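Local coordinates for YjbQ family protein (Sulfolobus solfataricus, PDB 1VPH) that is of unknown function but belongs to the UPF0047 (YjbQ) family, carries a potassium ion in the crystal, and packs as three copies in the deposited assembly, at the interface of chains A and B. Numbering follows the deposited sequence. Chains: chain A/B, hypothetical protein SSO2532.

Contact 1 and contact 2 are two patches of one interface between chains A and B, the centres of their C-alpha atoms about 19 Å apart. They have no residue in common and use different elements. In contact 1 the helix 98-107 of chain A meets the end of strand 60-65 of chain B; in contact 2 strands 14-24 and 139-148 of chain A receive strand 110-116 of chain B. Because the interface is not an exact two-fold and the assembly holds three copies, each chain probably offers one surface to one neighbour and the other to the next, as expected of a ring.

Contact 1: the interface of chains A and B. Residues chain A 57-58, 101, 104-105; chain B 65-66, 71, 125-126.
The helix 98-107 of chain A meets the last residue of strand 60-65 of chain B where A:His101 touches B:Asn65. The ring nitrogen A:His101 ND1 donates to the amide oxygen B:Asn65 OD1 at 2.7 Å, bent to 148° at the hydrogen. The donor lies in the carbonyl plane of the amide, yet the imidazole stands nearly upright to it, the two planes 79° apart. B:Asn65 OD1 also accepts from the backbone B:Glu66 N at 2.9 Å, a second bond from its own chain, poorly aligned with the carbonyl, which may help steady the amide. The other branch, B:Asn65 ND2, gives a straighter bond to the backbone A:Ser58 O at 2.9 Å, on a lone pair of that carbonyl. A:Thr105 OG1 lies 3.2 Å from B:Asn65 ND2 and itself donates to A:His101 O, one helical turn back. Over the imidazole face, B:Leu71 sets its methyl CD2 3.9 Å from the ring centroid; the CG of B:Leu71, anti to its own backbone N (chi1 -179°), carries the methyl there. B:Glu66 OE1 comes within 3.3 Å of A:His101 CE1. An alanine in place of B:Asn65 would probably leave A:His101 ND1 and A:Ser58 O without their partners across the interface and set the imidazole freer to turn. A:His101 is also a potassium ligand in this crystal structure, so the contact ties the metal site to the neighbouring chain and probably helps hold the helix against it.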
# COMPACT_ATOMS: atom_id res chain seq x y z
N HIS A 57 -1.62 1.75 14.58
CA HIS A 57 -1.44 0.56 15.37
C HIS A 57 -0.48 -0.31 14.59
O HIS A 57 -0.60 -0.40 13.40
CB HIS A 57 -2.76 -0.19 15.59
CG HIS A 57 -3.74 0.56 16.42
ND1 HIS A 57 -3.51 0.81 17.76
CD2 HIS A 57 -4.93 1.14 16.12
CE1 HIS A 57 -4.52 1.51 18.25
NE2 HIS A 57 -5.40 1.72 17.27
N SER A 58 0.42 -0.99 15.29
CA SER A 58 1.38 -1.84 14.58
C SER A 58 1.00 -3.30 14.55
O SER A 58 1.76 -4.10 13.99
CB SER A 58 2.76 -1.68 15.20
OG SER A 58 2.81 -2.14 16.54
N HIS A 101 2.59 -8.19 14.27
CA HIS A 101 3.44 -7.20 13.67
C HIS A 101 3.80 -7.56 12.24
O HIS A 101 3.82 -6.70 11.37
CB HIS A 101 4.72 -7.05 14.48
CG HIS A 101 4.52 -6.45 15.82
ND1 HIS A 101 4.43 -5.08 16.02
CD2 HIS A 101 4.45 -7.02 17.04
CE1 HIS A 101 4.31 -4.85 17.32
NE2 HIS A 101 4.28 -6.01 17.94
N ALA A 104 0.81 -7.07 9.86
CA ALA A 104 0.51 -5.65 9.73
C ALA A 104 1.57 -4.99 8.86
O ALA A 104 1.26 -4.15 8.03
CB ALA A 104 0.52 -4.99 11.05
N THR A 105 2.82 -5.37 9.06
CA THR A 105 3.93 -4.87 8.21
C THR A 105 3.64 -5.16 6.73
O THR A 105 3.78 -4.26 5.85
CB THR A 105 5.29 -5.44 8.67
OG1 THR A 105 5.53 -5.02 10.03
CG2 THR A 105 6.42 -4.91 7.85
N ASN B 65 6.43 -0.14 11.26
CA ASN B 65 6.13 -1.00 12.41
C ASN B 65 7.06 -0.63 13.55
O ASN B 65 7.71 0.42 13.50
CB ASN B 65 6.17 -2.49 12.06
CG ASN B 65 5.10 -3.25 12.78
OD1 ASN B 65 5.29 -3.69 13.89
ND2 ASN B 65 3.90 -3.29 12.19
N GLU B 66 7.11 -1.49 14.56
CA GLU B 66 7.76 -1.15 15.83
C GLU B 66 9.26 -1.25 15.74
O GLU B 66 9.79 -2.25 15.26
CB GLU B 66 7.28 -2.09 16.92
CG GLU B 66 7.91 -1.80 18.24
CD GLU B 66 7.39 -2.63 19.39
OE1 GLU B 66 6.33 -3.22 19.30
OE2 GLU B 66 8.05 -2.58 20.45
N LEU B 71 12.08 -7.77 16.62
CA LEU B 71 11.05 -7.70 15.57
C LEU B 71 11.66 -7.33 14.22
O LEU B 71 11.26 -7.86 13.18
CB LEU B 71 10.02 -6.62 15.93
CG LEU B 71 8.92 -6.55 14.87
CD1 LEU B 71 8.26 -7.88 14.64
CD2 LEU B 71 7.94 -5.50 15.30
N TRP B 125 4.01 2.77 18.48
CA TRP B 125 4.95 1.73 18.02
C TRP B 125 4.96 1.63 16.54
O TRP B 125 5.28 0.59 15.95
CB TRP B 125 4.64 0.38 18.66
CG TRP B 125 4.91 0.45 20.14
CD1 TRP B 125 6.13 0.49 20.75
CD2 TRP B 125 3.95 0.60 21.17
NE1 TRP B 125 5.99 0.61 22.10
CE2 TRP B 125 4.65 0.68 22.40
CE3 TRP B 125 2.55 0.65 21.19
CZ2 TRP B 125 4.00 0.81 23.63
CZ3 TRP B 125 1.90 0.78 22.41
CH2 TRP B 125 2.62 0.85 23.62
N GLN B 126 4.66 2.75 15.88
CA GLN B 126 4.65 2.75 14.41
C GLN B 126 5.80 3.60 13.84
O GLN B 126 5.64 4.78 13.63
CB GLN B 126 3.30 3.30 13.99
CG GLN B 126 2.79 2.77 12.74
CD GLN B 126 1.37 3.19 12.50
OE1 GLN B 126 0.94 4.24 12.96
NE2 GLN B 126 0.67 2.41 11.70

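Contact 2: the interface of chains A and B. Residues chain A 17-19, 143, 145; chain B 114, 116, 121.
The backbone is extended on both sides, with phi/psi of -145/125° at B:Arg116, and strand 14-24 of chain A and strand 110-116 of chain B meet through their side chains. B:Arg116 is stretched out: CG stands anti to the backbone N and the chain runs extended to NE, carrying the guanidinium across A:Phe17 to A:Asp19. The meeting with A:Asp19 is tip to tip and end-on. B:Arg116 NH1 donates to the carboxylate oxygen A:Asp19 OD2 at 2.7 Å, and B:Arg116 NH2 to A:Asp19 OD1 at 3.0 Å. Both oxygens use their syn lone pairs, and with the carboxylate and guanidinium planes 12° apart the pair forms a nearly coplanar salt bridge. The phenyl ring of A:Phe17 lies beneath the arginine, the two side chains sliding past each other in opposite directions. The methylene B:Arg116 CG sits over the centre of the ring, 3.7 Å from the centroid, and NE reaches A:Phe17 CG at 3.6 Å. Farther along, A:Phe17 CB covers one guanidinium face near its rim, so aliphatic stem and charged head share one apolar bed. A water bridges the chains: it is 3.0 Å from B:Arg116 NH1 and 2.7 Å from the hydroxyl A:Thr143 OG1, giving NH1 a partner besides the carboxylate. Behind the salt bridge, A:Asp18 OD1 accepts from the backbone A:Asp19 N, which should help steady the strand that presents A:Asp19. At the flank, the pyrrolidine of B:Pro114 lies against A:Glu145, CB being 3.6 Å from the carboxylate oxygen OE1. Within the fold, the site joins strands 14-24 and 139-148 of chain A, the first and last of the chain, to strand 110-116 of the neighbour, with the loop residue B:Val121 at its margin.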
# COMPACT_ATOMS: atom_id res chain seq x y z
N PHE A 17 -11.38 15.29 8.57
CA PHE A 17 -11.00 14.11 9.35
C PHE A 17 -12.17 13.61 10.15
O PHE A 17 -12.93 14.38 10.71
CB PHE A 17 -9.93 14.44 10.40
CG PHE A 17 -8.59 14.74 9.82
CD1 PHE A 17 -7.70 13.71 9.55
CD2 PHE A 17 -8.23 16.04 9.53
CE1 PHE A 17 -6.42 14.01 9.00
CE2 PHE A 17 -6.98 16.35 9.00
CZ PHE A 17 -6.08 15.33 8.72
N ASP A 18 -12.27 12.30 10.27
CA ASP A 18 -13.10 11.74 11.30
C ASP A 18 -12.42 10.47 11.75
O ASP A 18 -11.35 10.09 11.22
CB ASP A 18 -14.52 11.53 10.78
CG ASP A 18 -15.58 11.49 11.90
OD1 ASP A 18 -15.27 11.37 13.09
OD2 ASP A 18 -16.75 11.61 11.54
N ASP A 19 -12.99 9.87 12.77
CA ASP A 19 -12.40 8.77 13.50
C ASP A 19 -13.40 7.66 13.71
O ASP A 19 -14.57 7.90 14.01
CB ASP A 19 -11.87 9.25 14.83
CG ASP A 19 -11.02 10.45 14.68
OD1 ASP A 19 -11.56 11.58 14.58
OD2 ASP A 19 -9.81 10.28 14.60
N THR A 143 -8.25 6.41 11.62
CA THR A 143 -8.39 7.75 11.12
C THR A 143 -8.85 7.69 9.69
O THR A 143 -8.29 6.92 8.87
CB THR A 143 -7.04 8.52 11.27
OG1 THR A 143 -6.70 8.61 12.66
CG2 THR A 143 -7.18 9.94 10.70
N GLU A 145 -9.41 10.26 6.51
CA GLU A 145 -9.18 11.60 6.00
C GLU A 145 -9.62 11.70 4.57
O GLU A 145 -9.18 10.93 3.72
CB GLU A 145 -7.71 11.91 6.08
CG GLU A 145 -7.39 13.32 5.68
CD GLU A 145 -5.89 13.62 5.64
OE1 GLU A 145 -5.12 12.84 6.18
OE2 GLU A 145 -5.53 14.60 4.96
N PRO B 114 -1.45 10.27 7.65
CA PRO B 114 -2.13 11.54 7.82
C PRO B 114 -1.22 12.53 8.51
O PRO B 114 -0.37 12.13 9.29
CB PRO B 114 -3.28 11.20 8.76
CG PRO B 114 -3.30 9.68 8.89
CD PRO B 114 -1.89 9.30 8.65
N ARG B 116 -2.08 15.88 10.84
CA ARG B 116 -3.27 16.38 11.50
C ARG B 116 -2.85 17.29 12.64
O ARG B 116 -2.06 16.88 13.51
CB ARG B 116 -4.11 15.17 12.01
CG ARG B 116 -5.55 15.50 12.48
CD ARG B 116 -6.29 14.24 12.98
NE ARG B 116 -7.68 14.50 13.34
CZ ARG B 116 -8.58 13.54 13.60
NH1 ARG B 116 -8.24 12.26 13.53
NH2 ARG B 116 -9.82 13.87 13.91
N VAL B 121 0.47 11.72 12.01
CA VAL B 121 -0.35 10.82 12.81
C VAL B 121 0.27 9.43 12.67
O VAL B 121 0.37 8.89 11.57
CB VAL B 121 -1.81 10.77 12.34
CG1 VAL B 121 -2.61 9.62 13.03
CG2 VAL B 121 -2.48 12.14 12.64
O HOH W 1 -5.63 10.83 13.68